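Long-range contacts in Phikz039 (Pseudomonas phage phikz, PDB 3ZBQ), which belongs to the phage tubulins (PhuZ), relatives of tubulin and FtsZ, and carries guanosine-5'-diphosphate in a pocket of its tubulin-like fold: residues I9-G14 with I99-M104; P161-Y166 with V222-C227; N165-V170 with Q180-V185. All blocks are in the same frame, centred on the assembly; numbering follows the deposited sequence.

Contact 1: I9-G14 with I99-M104; sequences IYFCGG and IVVYSM. With GDP (guanosine-5'-diphosphate), chain B.
F11 has its CG anti to the carbonyl carbon (chi1 -70°), and V101 carries CG2 in the same position. The two side chains lie side by side on the face of the sheet they share with I9. F11 CD1 comes to 3.7 Å from V101 CB, with CE1 close to CG2 of the same valine. I9 CG2, anti to its own backbone N, packs at 4.1 Å from V101 CG2 and also lies over one face of the F11 ring, offset toward the rim. Y10 and V100 point to the other face and cross obliquely, Y10 CD1 resting 4.1 Å from V100 CG2, while C12 SG touches CG1 of that valine. Y10 OH is hydrogen-bonded to F92 O. Helix 13-23 covers I9 and F11; helix 109-122 covers Y10 and C12. Strands 7-12 and 97-103 are parallel neighbours in the nucleotide-binding sheet of the tubulin fold, their axes only 14° apart. Three backbone bonds join them: Y10 N to I99 O (2.7 Å), V101 N to Y10 O (2.8 Å) and C12 N to V101 O (2.9 Å). Both C-terminal ends meet the diphosphate of GDP. G14 N gives a nearly straight bond (2.8 Å, 169°) to GDP O1B. From strand 97-103, S103 OG donates to GDP O2A at 2.8 Å. Between the two ends sits a water that accepts from S103 N and also lies beside C12 O and GDP O2B.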
loop_
_atom_site.group_PDB
_atom_site.type_symbol
_atom_site.label_atom_id
_atom_site.label_comp_id
_atom_site.label_asym_id
_atom_site.label_seq_id
_atom_site.Cartn_x
_atom_site.Cartn_y
_atom_site.Cartn_z
ATOM N N ILE A 9 9.111 4.790 -7.254
ATOM C CA ILE A 9 8.107 3.804 -6.897
ATOM C C ILE A 9 8.801 2.587 -6.302
ATOM O O ILE A 9 9.741 2.058 -6.895
ATOM C CB ILE A 9 7.265 3.392 -8.109
ATOM C CG1 ILE A 9 6.723 4.644 -8.828
ATOM C CG2 ILE A 9 6.148 2.472 -7.664
ATOM C CD1 ILE A 9 5.794 4.336 -10.024
ATOM N N TYR A 10 8.353 2.181 -5.115
ATOM C CA TYR A 10 8.905 1.016 -4.420
ATOM C C TYR A 10 7.900 -0.125 -4.483
ATOM O O TYR A 10 6.836 -0.058 -3.843
ATOM C CB TYR A 10 9.182 1.351 -2.945
ATOM C CG TYR A 10 10.167 2.484 -2.706
ATOM C CD1 TYR A 10 9.753 3.808 -2.730
ATOM C CD2 TYR A 10 11.500 2.218 -2.416
ATOM C CE1 TYR A 10 10.650 4.846 -2.492
ATOM C CE2 TYR A 10 12.401 3.244 -2.181
ATOM C CZ TYR A 10 11.969 4.553 -2.220
ATOM O OH TYR A 10 12.873 5.570 -1.992
ATOM N N PHE A 11 8.240 -1.177 -5.230
ATOM C CA PHE A 11 7.385 -2.350 -5.354
ATOM C C PHE A 11 7.883 -3.400 -4.361
ATOM O O PHE A 11 9.019 -3.855 -4.467
ATOM C CB PHE A 11 7.449 -2.918 -6.778
ATOM C CG PHE A 11 6.779 -2.047 -7.818
ATOM C CD1 PHE A 11 5.395 -1.880 -7.817
ATOM C CD2 PHE A 11 7.532 -1.402 -8.794
ATOM C CE1 PHE A 11 4.775 -1.077 -8.772
ATOM C CE2 PHE A 11 6.921 -0.597 -9.753
ATOM C CZ PHE A 11 5.548 -0.431 -9.744
ATOM N N CYS A 12 7.040 -3.767 -3.397
ATOM C CA CYS A 12 7.465 -4.602 -2.278
ATOM C C CYS A 12 6.669 -5.894 -2.169
ATOM O O CYS A 12 5.430 -5.889 -2.235
ATOM C CB CYS A 12 7.359 -3.838 -0.949
ATOM S SG CYS A 12 8.112 -2.201 -0.957
ATOM N N GLY A 13 7.385 -6.994 -1.975
ATOM C CA GLY A 13 6.763 -8.301 -1.832
ATOM C C GLY A 13 6.189 -8.799 -3.146
ATOM O O GLY A 13 6.325 -8.132 -4.166
ATOM N N GLY A 14 5.533 -9.955 -3.118
ATOM C CA GLY A 14 5.011 -10.572 -4.329
ATOM C C GLY A 14 4.036 -9.713 -5.116
ATOM O O GLY A 14 4.214 -9.507 -6.318
ATOM N N ILE A 99 5.917 6.429 -4.193
ATOM C CA ILE A 99 4.768 5.549 -4.218
ATOM C C ILE A 99 5.264 4.179 -3.791
ATOM O O ILE A 99 6.249 3.691 -4.321
ATOM C CB ILE A 99 4.128 5.468 -5.624
ATOM C CG1 ILE A 99 3.793 6.875 -6.137
ATOM C CG2 ILE A 99 2.866 4.607 -5.590
ATOM C CD1 ILE A 99 3.155 6.908 -7.513
ATOM N N VAL A 100 4.614 3.605 -2.790
ATOM C CA VAL A 100 4.992 2.291 -2.271
ATOM C C VAL A 100 3.828 1.315 -2.464
ATOM O O VAL A 100 2.698 1.597 -2.046
ATOM C CB VAL A 100 5.367 2.385 -0.768
ATOM C CG1 VAL A 100 5.990 1.074 -0.274
ATOM C CG2 VAL A 100 6.335 3.530 -0.525
ATOM N N VAL A 101 4.110 0.147 -3.053
ATOM C CA VAL A 101 3.065 -0.777 -3.505
ATOM C C VAL A 101 3.246 -2.151 -2.889
ATOM O O VAL A 101 4.338 -2.723 -2.984
ATOM C CB VAL A 101 3.088 -0.935 -5.043
ATOM C CG1 VAL A 101 1.901 -1.739 -5.529
ATOM C CG2 VAL A 101 3.109 0.448 -5.712
ATOM N N TYR A 102 2.187 -2.679 -2.264
ATOM C CA TYR A 102 2.276 -3.964 -1.536
ATOM C C TYR A 102 0.913 -4.485 -1.094
ATOM O O TYR A 102 -0.054 -3.729 -0.977
ATOM C CB TYR A 102 3.169 -3.806 -0.291
ATOM C CG TYR A 102 2.778 -2.624 0.584
ATOM C CD1 TYR A 102 3.214 -1.340 0.280
ATOM C CD2 TYR A 102 1.979 -2.795 1.715
ATOM C CE1 TYR A 102 2.864 -0.258 1.062
ATOM C CE2 TYR A 102 1.625 -1.711 2.515
ATOM C CZ TYR A 102 2.073 -0.448 2.179
ATOM O OH TYR A 102 1.734 0.655 2.949
ATOM N N SER A 103 0.833 -5.790 -0.836
ATOM C CA SER A 103 -0.389 -6.367 -0.302
ATOM C C SER A 103 -0.415 -6.208 1.214
ATOM O O SER A 103 0.630 -6.080 1.852
ATOM C CB SER A 103 -0.459 -7.850 -0.649
ATOM O OG SER A 103 0.637 -8.536 -0.074
ATOM N N MET A 104 -1.610 -6.244 1.792
ATOM C CA MET A 104 -1.760 -6.211 3.241
ATOM C C MET A 104 -1.812 -7.609 3.868
ATOM O O MET A 104 -1.534 -7.772 5.059
ATOM C CB MET A 104 -3.035 -5.455 3.603
ATOM C CG MET A 104 -2.979 -3.999 3.205
ATOM S SD MET A 104 -4.603 -3.199 3.259
ATOM C CE MET A 104 -4.944 -3.224 5.015
HETATM P PB GDP B . 4.251 -11.144 0.242
HETATM O O1B GDP B . 5.254 -11.534 -0.814
HETATM O O2B GDP B . 4.159 -9.635 0.352
HETATM O O3B GDP B . 4.584 -11.750 1.583
HETATM O O3A GDP B . 2.782 -11.680 -0.130
HETATM P PA GDP B . 2.078 -11.599 -1.573
HETATM O O1A GDP B . 2.765 -12.351 -2.688
HETATM O O2A GDP B . 1.843 -10.152 -1.953
HETATM O "O5'" GDP B . 0.678 -12.305 -1.284
HETATM C "C5'" GDP B . -0.175 -11.859 -0.236
HETATM C "C4'" GDP B . -1.595 -11.713 -0.779
HETATM O "O4'" GDP B . -1.638 -10.629 -1.706
HETATM C "C3'" GDP B . -2.083 -12.915 -1.564
HETATM O "O3'" GDP B . -2.682 -13.876 -0.680
HETATM C "C2'" GDP B . -3.085 -12.307 -2.515
HETATM O "O2'" GDP B . -4.331 -12.126 -1.839
HETATM C "C1'" GDP B . -2.569 -10.906 -2.752
HETATM N N9 GDP B . -1.826 -10.789 -4.025
HETATM C C8 GDP B . -0.608 -11.278 -4.328
HETATM N N7 GDP B . -0.254 -10.943 -5.593
HETATM C C5 GDP B . -1.255 -10.204 -6.115
HETATM C C6 GDP B . -1.542 -9.526 -7.400
HETATM O O6 GDP B . -0.714 -9.546 -8.346
HETATM N N1 GDP B . -2.713 -8.871 -7.502
HETATM C C2 GDP B . -3.617 -8.825 -6.502
HETATM N N2 GDP B . -4.787 -8.161 -6.673
HETATM N N3 GDP B . -3.420 -9.421 -5.307
HETATM C C4 GDP B . -2.282 -10.109 -5.070
HETATM O O HOH W 1 3.217 -7.453 -1.422
#

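Contact 2: P161-Y166 with V222-C227; sequences PMIINY and VQLHVC
V222 starts strand 222-227 against M162 and I163. The strand runs parallel to strand 163-168 at its side in the sheet, and since helices 175-192 and 202-209 lie between them in the chain, the pair forms a beta-alpha-beta crossover. The short strand segments are turned 50° against each other, a strong twist; strand 222-227 belongs to the C-terminal family region of the phage tubulins. V222 N donates to M162 O at 3.0 Å, and V222 O accepts from I164 N, also at 3.0 Å. V222 CG2, placed between its backbone N and carbonyl carbon, packs 3.7 Å from I163 CG1, with P161 CB nearby. Q223 points to the opposite face, as I164 does; its CA and CG lie against I164 O. L224 N reaches I164 O from above the carbonyl plane (2.8 Å), while L224 CB meets I163 CG2 at 3.6 Å. L224 O is gripped twice, by a water that also accepts from Y166 N and by N165 ND2 (2.9 Å), which comes in 41° out of the carbonyl plane; N165 OD1 accepts from H167 NE2. V226 extends this polar link: N165 ND2 gives a second bond, 2.8 Å, to another water, which takes the V226 backbone N-H at 2.9 Å.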
loop_
_atom_site.group_PDB
_atom_site.type_symbol
_atom_site.label_atom_id
_atom_site.label_comp_id
_atom_site.label_asym_id
_atom_site.label_seq_id
_atom_site.Cartn_x
_atom_site.Cartn_y
_atom_site.Cartn_z
ATOM N N PRO A 161 0.442 11.844 8.475
ATOM C CA PRO A 161 -0.639 10.917 8.107
ATOM C C PRO A 161 -0.199 9.983 6.984
ATOM O O PRO A 161 0.349 10.422 5.967
ATOM C CB PRO A 161 -1.755 11.850 7.613
ATOM C CG PRO A 161 -1.467 13.161 8.298
ATOM C CD PRO A 161 0.032 13.253 8.320
ATOM N N MET A 162 -0.408 8.688 7.176
ATOM C CA MET A 162 -0.057 7.740 6.144
ATOM C C MET A 162 -1.202 7.656 5.147
ATOM O O MET A 162 -2.337 7.355 5.516
ATOM C CB MET A 162 0.229 6.361 6.755
ATOM C CG MET A 162 0.689 5.389 5.737
ATOM S SD MET A 162 1.344 3.902 6.478
ATOM C CE MET A 162 1.644 3.009 4.964
ATOM N N ILE A 163 -0.903 7.945 3.885
ATOM C CA ILE A 163 -1.916 7.987 2.841
ATOM C C ILE A 163 -1.975 6.632 2.148
ATOM O O ILE A 163 -0.979 6.166 1.588
ATOM C CB ILE A 163 -1.577 9.064 1.783
ATOM C CG1 ILE A 163 -1.495 10.447 2.422
ATOM C CG2 ILE A 163 -2.584 9.034 0.631
ATOM C CD1 ILE A 163 -0.795 11.464 1.545
ATOM N N ILE A 164 -3.148 6.003 2.173
ATOM C CA ILE A 164 -3.310 4.726 1.497
ATOM C C ILE A 164 -4.391 4.796 0.414
ATOM O O ILE A 164 -5.483 5.353 0.617
ATOM C CB ILE A 164 -3.595 3.568 2.496
ATOM C CG1 ILE A 164 -4.984 3.714 3.116
ATOM C CG2 ILE A 164 -2.535 3.527 3.590
ATOM C CD1 ILE A 164 -5.454 2.454 3.867
ATOM N N ASN A 165 -4.045 4.263 -0.753
ATOM C CA ASN A 165 -4.995 4.049 -1.832
ATOM C C ASN A 165 -5.362 2.569 -1.774
ATOM O O ASN A 165 -4.526 1.703 -2.050
ATOM C CB ASN A 165 -4.360 4.444 -3.167
ATOM C CG ASN A 165 -5.239 4.127 -4.351
ATOM O OD1 ASN A 165 -4.981 3.171 -5.084
ATOM N ND2 ASN A 165 -6.278 4.930 -4.560
ATOM N N TYR A 166 -6.605 2.283 -1.383
ATOM C CA TYR A 166 -6.991 0.930 -0.967
ATOM C C TYR A 166 -7.758 0.131 -2.018
ATOM O O TYR A 166 -8.708 0.626 -2.639
ATOM C CB TYR A 166 -7.808 0.995 0.331
ATOM C CG TYR A 166 -8.294 -0.372 0.780
ATOM C CD1 TYR A 166 -7.429 -1.262 1.398
ATOM C CD2 TYR A 166 -9.614 -0.769 0.576
ATOM C CE1 TYR A 166 -7.858 -2.519 1.810
ATOM C CE2 TYR A 166 -10.057 -2.026 0.985
ATOM C CZ TYR A 166 -9.179 -2.889 1.601
ATOM O OH TYR A 166 -9.606 -4.143 2.002
ATOM N N VAL A 222 -5.089 8.120 6.405
ATOM C CA VAL A 222 -6.097 8.711 5.555
ATOM C C VAL A 222 -6.170 7.949 4.245
ATOM O O VAL A 222 -5.239 7.220 3.880
ATOM C CB VAL A 222 -5.810 10.204 5.317
ATOM C CG1 VAL A 222 -6.001 10.971 6.616
ATOM C CG2 VAL A 222 -4.391 10.384 4.779
ATOM N N GLN A 223 -7.295 8.075 3.553
ATOM C CA GLN A 223 -7.489 7.317 2.325
ATOM C C GLN A 223 -7.464 8.199 1.075
ATOM O O GLN A 223 -8.071 9.276 1.043
ATOM C CB GLN A 223 -8.795 6.517 2.405
ATOM C CG GLN A 223 -9.018 5.581 1.243
ATOM C CD GLN A 223 -10.022 4.500 1.569
ATOM O OE1 GLN A 223 -10.406 4.329 2.728
ATOM N NE2 GLN A 223 -10.460 3.773 0.555
ATOM N N LEU A 224 -6.746 7.740 0.052
ATOM C CA LEU A 224 -6.650 8.459 -1.212
ATOM C C LEU A 224 -7.570 7.843 -2.248
ATOM O O LEU A 224 -7.493 6.640 -2.531
ATOM C CB LEU A 224 -5.216 8.442 -1.746
ATOM C CG LEU A 224 -5.071 8.892 -3.195
ATOM C CD1 LEU A 224 -5.369 10.400 -3.291
ATOM C CD2 LEU A 224 -3.668 8.596 -3.677
ATOM N N HIS A 225 -8.444 8.676 -2.796
ATOM C CA HIS A 225 -9.366 8.254 -3.840
ATOM C C HIS A 225 -8.996 8.918 -5.162
ATOM O O HIS A 225 -9.033 10.150 -5.281
ATOM C CB HIS A 225 -10.804 8.631 -3.463
ATOM C CG HIS A 225 -11.215 8.174 -2.096
ATOM N ND1 HIS A 225 -11.887 6.986 -1.878
ATOM C CD2 HIS A 225 -11.055 8.746 -0.879
ATOM C CE1 HIS A 225 -12.118 6.847 -0.584
ATOM N NE2 HIS A 225 -11.627 7.904 0.043
ATOM N N VAL A 226 -8.636 8.110 -6.154
ATOM C CA VAL A 226 -8.346 8.631 -7.483
ATOM C C VAL A 226 -9.630 8.647 -8.302
ATOM O O VAL A 226 -10.208 7.596 -8.578
ATOM C CB VAL A 226 -7.256 7.814 -8.198
ATOM C CG1 VAL A 226 -6.989 8.388 -9.593
ATOM C CG2 VAL A 226 -5.970 7.814 -7.381
ATOM N N CYS A 227 -10.080 9.847 -8.663
ATOM C CA CYS A 227 -11.381 10.023 -9.314
ATOM C C CYS A 227 -11.197 10.556 -10.726
ATOM O O CYS A 227 -10.437 11.501 -10.936
ATOM C CB CYS A 227 -12.250 11.000 -8.510
ATOM S SG CYS A 227 -12.422 10.575 -6.753
HETATM O O HOH W 2 -8.659 5.166 -6.085
HETATM O O HOH W 3 -8.711 4.233 -1.882
#

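Contact 3: N165-V170 with Q180-V185; sequences NYHENV and QNILEV. With GDP (guanosine-5'-diphosphate), chain B.
In the strand-helix layer beside the nucleotide pocket, H167 of strand 163-168 packs against I182 of helix 175-192. Strand and helix run almost antiparallel, at 168°, with their axes 9.9 Å apart. I182 CG1 stands over the centre of the imidazole, 3.5 Å from its centroid and 3° off the ring normal, a CH-pi contact. Two other helix residues come to the ring's edge. N181 OD1 approaches H167 CE1 at 3.0 Å, its amide plane turned 60° from the ring. V185 CG2 lies near the ring plane, 4.1 Å from H167 CE1, the two side chains sliding past each other. H167 holds its CG anti to the carbonyl carbon, beside the backbone N. H167 NE2 donates to N165 OD1 at 2.6 Å, a bond that helps fix the ring's rotation beneath I182. N165 OD1 accepts from the imidazole and is also packed against V185 CG1, tip to tip at 3.4 Å. Further along, N169, the centre of an inverse gamma turn, reads the guanine of GDP with both ends of its amide: OD1 accepts from N2 at 2.9 Å, and ND2 donates to N3 at 3.1 Å and to the ribose O2'. I182 also leans on V130 and I132 of strand 127-133 and on I19 of helix 13-23, while V185 touches V226 of strand 222-227.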
loop_
_atom_site.group_PDB
_atom_site.type_symbol
_atom_site.label_atom_id
_atom_site.label_comp_id
_atom_site.label_asym_id
_atom_site.label_seq_id
_atom_site.Cartn_x
_atom_site.Cartn_y
_atom_site.Cartn_z
ATOM N N ASN A 165 -4.045 4.263 -0.753
ATOM C CA ASN A 165 -4.995 4.049 -1.832
ATOM C C ASN A 165 -5.362 2.569 -1.774
ATOM O O ASN A 165 -4.526 1.703 -2.050
ATOM C CB ASN A 165 -4.360 4.444 -3.167
ATOM C CG ASN A 165 -5.239 4.127 -4.351
ATOM O OD1 ASN A 165 -4.981 3.171 -5.084
ATOM N ND2 ASN A 165 -6.278 4.930 -4.560
ATOM N N TYR A 166 -6.605 2.283 -1.383
ATOM C CA TYR A 166 -6.991 0.930 -0.967
ATOM C C TYR A 166 -7.758 0.131 -2.018
ATOM O O TYR A 166 -8.708 0.626 -2.639
ATOM C CB TYR A 166 -7.808 0.995 0.331
ATOM C CG TYR A 166 -8.294 -0.372 0.780
ATOM C CD1 TYR A 166 -7.429 -1.262 1.398
ATOM C CD2 TYR A 166 -9.614 -0.769 0.576
ATOM C CE1 TYR A 166 -7.858 -2.519 1.810
ATOM C CE2 TYR A 166 -10.057 -2.026 0.985
ATOM C CZ TYR A 166 -9.179 -2.889 1.601
ATOM O OH TYR A 166 -9.606 -4.143 2.002
ATOM N N HIS A 167 -7.369 -1.133 -2.180
ATOM C CA HIS A 167 -8.031 -2.023 -3.110
ATOM C C HIS A 167 -8.273 -3.317 -2.381
ATOM O O HIS A 167 -7.392 -3.819 -1.711
ATOM C CB HIS A 167 -7.144 -2.280 -4.329
ATOM C CG HIS A 167 -6.817 -1.030 -5.083
ATOM N ND1 HIS A 167 -7.457 -0.683 -6.249
ATOM C CD2 HIS A 167 -5.950 -0.025 -4.809
ATOM C CE1 HIS A 167 -7.002 0.490 -6.666
ATOM N NE2 HIS A 167 -6.085 0.907 -5.810
ATOM N N GLU A 168 -9.473 -3.847 -2.508
ATOM C CA GLU A 168 -9.785 -5.102 -1.843
ATOM C C GLU A 168 -9.825 -6.244 -2.830
ATOM O O GLU A 168 -10.458 -6.133 -3.885
ATOM C CB GLU A 168 -11.134 -4.965 -1.163
ATOM C CG GLU A 168 -11.482 -6.119 -0.265
ATOM C CD GLU A 168 -12.668 -5.782 0.587
ATOM O OE1 GLU A 168 -12.547 -4.866 1.434
ATOM O OE2 GLU A 168 -13.716 -6.420 0.393
ATOM N N ASN A 169 -9.148 -7.344 -2.497
ATOM C CA ASN A 169 -9.329 -8.585 -3.230
ATOM C C ASN A 169 -10.641 -9.185 -2.747
ATOM O O ASN A 169 -10.661 -10.007 -1.825
ATOM C CB ASN A 169 -8.180 -9.569 -2.964
ATOM C CG ASN A 169 -6.979 -9.349 -3.885
ATOM O OD1 ASN A 169 -7.037 -8.569 -4.838
ATOM N ND2 ASN A 169 -5.885 -10.067 -3.612
ATOM N N VAL A 170 -11.740 -8.733 -3.343
ATOM C CA VAL A 170 -13.051 -9.245 -2.986
ATOM C C VAL A 170 -13.090 -10.724 -3.328
ATOM O O VAL A 170 -12.809 -11.124 -4.460
ATOM C CB VAL A 170 -14.184 -8.492 -3.700
ATOM C CG1 VAL A 170 -15.524 -9.051 -3.275
ATOM C CG2 VAL A 170 -14.128 -7.004 -3.342
ATOM N N GLN A 180 -5.735 -4.242 -12.747
ATOM C CA GLN A 180 -6.015 -3.211 -13.741
ATOM C C GLN A 180 -6.395 -1.883 -13.086
ATOM O O GLN A 180 -5.944 -0.813 -13.525
ATOM C CB GLN A 180 -7.106 -3.678 -14.709
ATOM C CG GLN A 180 -7.492 -2.635 -15.763
ATOM C CD GLN A 180 -6.317 -2.198 -16.637
ATOM O OE1 GLN A 180 -6.185 -1.017 -16.972
ATOM N NE2 GLN A 180 -5.468 -3.144 -17.010
ATOM N N ASN A 181 -7.215 -1.935 -12.038
ATOM C CA ASN A 181 -7.547 -0.709 -11.319
ATOM C C ASN A 181 -6.305 -0.081 -10.697
ATOM O O ASN A 181 -6.123 1.134 -10.733
ATOM C CB ASN A 181 -8.640 -0.917 -10.264
ATOM C CG ASN A 181 -9.301 0.407 -9.845
ATOM O OD1 ASN A 181 -9.145 0.877 -8.713
ATOM N ND2 ASN A 181 -10.028 1.017 -10.775
ATOM N N ILE A 182 -5.430 -0.917 -10.160
ATOM C CA ILE A 182 -4.188 -0.422 -9.582
ATOM C C ILE A 182 -3.288 0.253 -10.622
ATOM O O ILE A 182 -2.706 1.304 -10.356
ATOM C CB ILE A 182 -3.445 -1.553 -8.836
ATOM C CG1 ILE A 182 -4.179 -1.862 -7.519
ATOM C CG2 ILE A 182 -1.993 -1.155 -8.587
ATOM C CD1 ILE A 182 -3.654 -3.086 -6.775
ATOM N N LEU A 183 -3.178 -0.334 -11.812
ATOM C CA LEU A 183 -2.362 0.265 -12.875
ATOM C C LEU A 183 -2.916 1.631 -13.266
ATOM O O LEU A 183 -2.160 2.597 -13.485
ATOM C CB LEU A 183 -2.322 -0.651 -14.096
ATOM C CG LEU A 183 -1.700 -2.015 -13.817
ATOM C CD1 LEU A 183 -1.833 -2.905 -15.036
ATOM C CD2 LEU A 183 -0.235 -1.877 -13.410
ATOM N N GLU A 184 -4.241 1.714 -13.347
ATOM C CA GLU A 184 -4.887 2.988 -13.639
ATOM C C GLU A 184 -4.499 4.035 -12.600
ATOM O O GLU A 184 -4.256 5.196 -12.937
ATOM C CB GLU A 184 -6.411 2.822 -13.682
ATOM C CG GLU A 184 -6.909 2.011 -14.862
ATOM C CD GLU A 184 -7.917 2.766 -15.697
ATOM O OE1 GLU A 184 -8.789 3.447 -15.105
ATOM O OE2 GLU A 184 -7.830 2.683 -16.945
ATOM N N VAL A 185 -4.437 3.632 -11.335
ATOM C CA VAL A 185 -4.065 4.548 -10.261
ATOM C C VAL A 185 -2.597 4.968 -10.364
ATOM O O VAL A 185 -2.280 6.149 -10.260
ATOM C CB VAL A 185 -4.365 3.944 -8.869
ATOM C CG1 VAL A 185 -3.662 4.729 -7.768
ATOM C CG2 VAL A 185 -5.875 3.887 -8.622
HETATM P PB GDP B . 4.251 -11.144 0.242
HETATM O O1B GDP B . 5.254 -11.534 -0.814
HETATM O O2B GDP B . 4.159 -9.635 0.352
HETATM O O3B GDP B . 4.584 -11.750 1.583
HETATM O O3A GDP B . 2.782 -11.680 -0.130
HETATM P PA GDP B . 2.078 -11.599 -1.573
HETATM O O1A GDP B . 2.765 -12.351 -2.688
HETATM O O2A GDP B . 1.843 -10.152 -1.953
HETATM O "O5'" GDP B . 0.678 -12.305 -1.284
HETATM C "C5'" GDP B . -0.175 -11.859 -0.236
HETATM C "C4'" GDP B . -1.595 -11.713 -0.779
HETATM O "O4'" GDP B . -1.638 -10.629 -1.706
HETATM C "C3'" GDP B . -2.083 -12.915 -1.564
HETATM O "O3'" GDP B . -2.682 -13.876 -0.680
HETATM C "C2'" GDP B . -3.085 -12.307 -2.515
HETATM O "O2'" GDP B . -4.331 -12.126 -1.839
HETATM C "C1'" GDP B . -2.569 -10.906 -2.752
HETATM N N9 GDP B . -1.826 -10.789 -4.025
HETATM C C8 GDP B . -0.608 -11.278 -4.328
HETATM N N7 GDP B . -0.254 -10.943 -5.593
HETATM C C5 GDP B . -1.255 -10.204 -6.115
HETATM C C6 GDP B . -1.542 -9.526 -7.400
HETATM O O6 GDP B . -0.714 -9.546 -8.346
HETATM N N1 GDP B . -2.713 -8.871 -7.502
HETATM C C2 GDP B . -3.617 -8.825 -6.502
HETATM N N2 GDP B . -4.787 -8.161 -6.673
HETATM N N3 GDP B . -3.420 -9.421 -5.307
HETATM C C4 GDP B . -2.282 -10.109 -5.070
#

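How the contacts relate
Contact 1 comes first along the chain: residues 9-14 and 99-104 close a loop of 84 residues, part of it unmodelled, before the others begin. Contacts 2 and 3 share N165 and Y166 on strand 163-168. Contact 3 closes after only nine residues, and its helical segment 180-185 falls within the 55 residues spanned by contact 2, so its loop is largely nested in that of contact 2. All three reach one sheet, in which strand 127-133 separates 97-103 from 163-168. M104 SD touches the Y166 ring, tying contact 1 to the shared strand; contacts 1 and 3 meet GDP at its diphosphate, and at its guanine and ribose, respectively.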